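Long-range contact in intergenic-region protein (Escherichia coli CFT073, PDB 2WJ9), which probably helps foreign DNA escape host restriction by inhibiting restriction enzymes: residues I57-G65 / L95-M105. Numbering follows the deposited sequence.
Sequences ISFWPQHFG and LYTLNNGGAFM
Phe59 of the short helix 59-64 reaches Leu95 and Ala103 on the hairpin of strands 93-98 and 103-107. With CG anti to the backbone N (chi1 177°), its ring projects from the helix to the sheet. Leu95 lies over one face as a CH-pi contact, CB 4.1 Å from the ring centroid and only 6° off the normal, while Leu95 CD1 packs 3.6 Å from Phe59 CG. At the far end of the ring, Phe59 CZ meets Ala103 CB at 3.6 Å, and the rim carbon CE1 sits 3.6 Å from Tyr96 O, a carbonyl already used in the hairpin's pairing with Phe104 N.

Further apolar packing comes from Phe64, which brings CE2 to 4.0 Å from Ala103 CB and turns its edge to Ala103 O, itself hydrogen-bonded to Tyr144 OH. The methyl CG2 of Thr97 makes a van der Waals contact with the imidazole of His63, 3.7 Å from NE2, the two side chains crossing at about a right angle; His63 ND1 is hydrogen-bonded to Ser34 OG.

Sulfur supplies a Met-aromatic contact: Met105 SD approaches the edge of Trp60, 3.9 Å from CZ2, with Trp60 NE1 hydrogen-bonded to Glu74 OE2 of helix 73-84.

Side-chain packing thus seats a short helix on one face of a three-stranded antiparallel sheet (48-50, 93-98, 103-107), whose other face carries Phe104 against helices 132-151 and 154-168.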
loop_
_atom_site.group_PDB
_atom_site.type_symbol
_atom_site.label_atom_id
_atom_site.label_comp_id
_atom_site.label_asym_id
_atom_site.label_seq_id
_atom_site.Cartn_x
_atom_site.Cartn_y
_atom_site.Cartn_z
ATOM N N ILE B 57 -7.846 -22.280 -10.913
ATOM C CA ILE B 57 -8.724 -21.687 -11.913
ATOM C C ILE B 57 -9.576 -20.526 -11.368
ATOM O O ILE B 57 -9.967 -19.638 -12.129
ATOM C CB ILE B 57 -9.611 -22.755 -12.596
ATOM C CG1 ILE B 57 -10.323 -22.161 -13.819
ATOM C CG2 ILE B 57 -10.597 -23.358 -11.596
ATOM C CD1 ILE B 57 -9.415 -21.348 -14.734
ATOM N N SER B 58 -9.822 -20.515 -10.061
ATOM C CA SER B 58 -10.597 -19.439 -9.414
ATOM C C SER B 58 -9.772 -18.217 -8.968
ATOM O O SER B 58 -10.334 -17.198 -8.557
ATOM C CB SER B 58 -11.355 -20.013 -8.216
ATOM O OG SER B 58 -12.308 -20.969 -8.640
ATOM N N PHE B 59 -8.451 -18.310 -9.078
ATOM C CA PHE B 59 -7.525 -17.298 -8.534
ATOM C C PHE B 59 -7.802 -15.865 -8.999
ATOM O O PHE B 59 -7.957 -14.962 -8.175
ATOM C CB PHE B 59 -6.081 -17.710 -8.872
ATOM C CG PHE B 59 -5.028 -16.726 -8.433
ATOM C CD1 PHE B 59 -4.567 -16.709 -7.120
ATOM C CD2 PHE B 59 -4.469 -15.837 -9.344
ATOM C CE1 PHE B 59 -3.579 -15.810 -6.722
ATOM C CE2 PHE B 59 -3.483 -14.941 -8.960
ATOM C CZ PHE B 59 -3.032 -14.920 -7.657
ATOM N N TRP B 60 -7.845 -15.659 -10.317
ATOM C CA TRP B 60 -7.951 -14.310 -10.865
ATOM C C TRP B 60 -9.283 -13.613 -10.532
ATOM O O TRP B 60 -9.253 -12.486 -10.039
ATOM C CB TRP B 60 -7.594 -14.280 -12.357
ATOM C CG TRP B 60 -6.109 -14.541 -12.600
ATOM C CD1 TRP B 60 -5.544 -15.677 -13.103
ATOM C CD2 TRP B 60 -5.026 -13.646 -12.321
ATOM N NE1 TRP B 60 -4.173 -15.536 -13.172
ATOM C CE2 TRP B 60 -3.830 -14.298 -12.700
ATOM C CE3 TRP B 60 -4.951 -12.348 -11.812
ATOM C CZ2 TRP B 60 -2.573 -13.698 -12.562
ATOM C CZ3 TRP B 60 -3.704 -11.749 -11.674
ATOM C CH2 TRP B 60 -2.529 -12.434 -12.040
ATOM N N PRO B 61 -10.447 -14.265 -10.793
ATOM C CA PRO B 61 -11.686 -13.587 -10.387
ATOM C C PRO B 61 -11.830 -13.439 -8.860
ATOM O O PRO B 61 -12.336 -12.411 -8.395
ATOM C CB PRO B 61 -12.790 -14.466 -10.984
ATOM C CG PRO B 61 -12.177 -15.810 -11.144
ATOM C CD PRO B 61 -10.721 -15.552 -11.459
ATOM N N GLN B 62 -11.356 -14.424 -8.100
ATOM C CA GLN B 62 -11.464 -14.391 -6.634
ATOM C C GLN B 62 -10.722 -13.196 -6.022
ATOM O O GLN B 62 -11.255 -12.529 -5.126
ATOM C CB GLN B 62 -10.970 -15.712 -6.021
ATOM C CG GLN B 62 -10.938 -15.762 -4.497
ATOM C CD GLN B 62 -10.725 -17.180 -3.954
ATOM O OE1 GLN B 62 -11.197 -18.160 -4.536
ATOM N NE2 GLN B 62 -10.000 -17.288 -2.840
ATOM N N HIS B 63 -9.511 -12.925 -6.520
ATOM C CA HIS B 63 -8.644 -11.870 -5.954
ATOM C C HIS B 63 -8.631 -10.547 -6.736
ATOM O O HIS B 63 -8.255 -9.513 -6.180
ATOM C CB HIS B 63 -7.206 -12.386 -5.786
ATOM C CG HIS B 63 -7.078 -13.514 -4.805
ATOM N ND1 HIS B 63 -6.944 -13.308 -3.447
ATOM C CD2 HIS B 63 -7.080 -14.857 -4.983
ATOM C CE1 HIS B 63 -6.863 -14.477 -2.835
ATOM N NE2 HIS B 63 -6.945 -15.433 -3.742
ATOM N N PHE B 64 -9.050 -10.583 -7.999
ATOM C CA PHE B 64 -8.923 -9.417 -8.897
ATOM C C PHE B 64 -10.233 -9.051 -9.628
ATOM O O PHE B 64 -10.248 -8.111 -10.423
ATOM C CB PHE B 64 -7.800 -9.648 -9.934
ATOM C CG PHE B 64 -6.421 -9.832 -9.331
ATOM C CD1 PHE B 64 -5.530 -8.764 -9.249
ATOM C CD2 PHE B 64 -6.013 -11.075 -8.853
ATOM C CE1 PHE B 64 -4.257 -8.929 -8.704
ATOM C CE2 PHE B 64 -4.749 -11.248 -8.298
ATOM C CZ PHE B 64 -3.868 -10.184 -8.225
ATOM N N GLY B 65 -11.330 -9.751 -9.336
ATOM C CA GLY B 65 -12.570 -9.624 -10.123
ATOM C C GLY B 65 -13.295 -8.275 -10.115
ATOM O O GLY B 65 -14.230 -8.068 -10.896
ATOM N N LEU B 95 0.968 -19.686 -8.842
ATOM C CA LEU B 95 0.167 -18.614 -8.264
ATOM C C LEU B 95 0.320 -18.609 -6.743
ATOM O O LEU B 95 0.382 -19.669 -6.116
ATOM C CB LEU B 95 -1.302 -18.760 -8.672
ATOM C CG LEU B 95 -1.590 -18.932 -10.171
ATOM C CD1 LEU B 95 -3.095 -18.997 -10.447
ATOM C CD2 LEU B 95 -0.940 -17.817 -11.007
ATOM N N TYR B 96 0.386 -17.404 -6.169
ATOM C CA TYR B 96 0.643 -17.203 -4.733
ATOM C C TYR B 96 -0.294 -16.157 -4.099
ATOM O O TYR B 96 -0.640 -15.153 -4.721
ATOM C CB TYR B 96 2.100 -16.760 -4.507
ATOM C CG TYR B 96 3.119 -17.794 -4.919
ATOM C CD1 TYR B 96 3.513 -18.801 -4.042
ATOM C CD2 TYR B 96 3.682 -17.775 -6.190
ATOM C CE1 TYR B 96 4.443 -19.760 -4.421
ATOM C CE2 TYR B 96 4.622 -18.722 -6.578
ATOM C CZ TYR B 96 4.993 -19.722 -5.693
ATOM O OH TYR B 96 5.918 -20.680 -6.083
ATOM N N THR B 97 -0.672 -16.404 -2.846
ATOM C CA THR B 97 -1.364 -15.424 -1.998
ATOM C C THR B 97 -0.431 -14.905 -0.894
ATOM O O THR B 97 0.496 -15.610 -0.486
ATOM C CB THR B 97 -2.658 -16.011 -1.356
ATOM O OG1 THR B 97 -2.353 -17.125 -0.497
ATOM C CG2 THR B 97 -3.640 -16.451 -2.443
ATOM N N LEU B 98 -0.690 -13.677 -0.432
ATOM C CA LEU B 98 0.081 -13.039 0.645
ATOM C C LEU B 98 -0.839 -12.863 1.865
ATOM O O LEU B 98 -2.041 -12.680 1.705
ATOM C CB LEU B 98 0.648 -11.679 0.180
ATOM C CG LEU B 98 1.829 -11.671 -0.822
ATOM C CD1 LEU B 98 1.942 -10.323 -1.511
ATOM C CD2 LEU B 98 3.150 -12.049 -0.154
ATOM N N ASN B 99 -0.270 -12.900 3.066
ATOM C CA ASN B 99 -1.063 -12.769 4.314
ATOM C C ASN B 99 -1.483 -11.328 4.671
ATOM O O ASN B 99 -2.047 -11.089 5.763
ATOM C CB ASN B 99 -0.337 -13.431 5.493
ATOM C CG ASN B 99 1.032 -12.825 5.769
ATOM O OD1 ASN B 99 1.632 -12.202 4.898
ATOM N ND2 ASN B 99 1.536 -13.018 6.981
ATOM N N ASN B 100 -1.180 -10.378 3.784
ATOM C CA ASN B 100 -1.730 -9.019 3.867
ATOM C C ASN B 100 -2.876 -8.774 2.867
ATOM O O ASN B 100 -3.344 -7.647 2.727
ATOM C CB ASN B 100 -0.632 -7.970 3.690
ATOM C CG ASN B 100 0.016 -8.009 2.304
ATOM O OD1 ASN B 100 -0.276 -8.891 1.483
ATOM N ND2 ASN B 100 0.895 -7.044 2.044
ATOM N N GLY B 101 -3.314 -9.834 2.191
ATOM C CA GLY B 101 -4.363 -9.770 1.166
ATOM C C GLY B 101 -3.864 -9.666 -0.270
ATOM O O GLY B 101 -4.654 -9.681 -1.208
ATOM N N GLY B 102 -2.551 -9.578 -0.442
ATOM C CA GLY B 102 -1.962 -9.497 -1.778
ATOM C C GLY B 102 -1.951 -10.827 -2.499
ATOM O O GLY B 102 -2.304 -11.866 -1.940
ATOM N N ALA B 103 -1.548 -10.799 -3.762
ATOM C CA ALA B 103 -1.467 -12.015 -4.569
ATOM C C ALA B 103 -0.586 -11.736 -5.788
ATOM O O ALA B 103 -0.506 -10.589 -6.258
ATOM C CB ALA B 103 -2.873 -12.477 -4.999
ATOM N N PHE B 104 0.078 -12.773 -6.286
ATOM C CA PHE B 104 0.978 -12.626 -7.439
ATOM C C PHE B 104 1.269 -13.965 -8.134
ATOM O O PHE B 104 0.773 -15.019 -7.736
ATOM C CB PHE B 104 2.275 -11.911 -7.023
ATOM C CG PHE B 104 3.153 -12.703 -6.093
ATOM C CD1 PHE B 104 4.248 -13.396 -6.576
ATOM C CD2 PHE B 104 2.894 -12.741 -4.727
ATOM C CE1 PHE B 104 5.077 -14.118 -5.725
ATOM C CE2 PHE B 104 3.721 -13.465 -3.867
ATOM C CZ PHE B 104 4.809 -14.149 -4.362
ATOM N N MET B 105 2.045 -13.921 -9.206
ATOM C CA MET B 105 2.488 -15.142 -9.877
ATOM C C MET B 105 3.985 -15.073 -10.122
ATOM O O MET B 105 4.519 -14.003 -10.407
ATOM C CB MET B 105 1.734 -15.363 -11.198
ATOM C CG MET B 105 2.005 -14.331 -12.280
ATOM S SD MET B 105 0.994 -14.527 -13.777
ATOM C CE MET B 105 1.056 -16.285 -14.001
#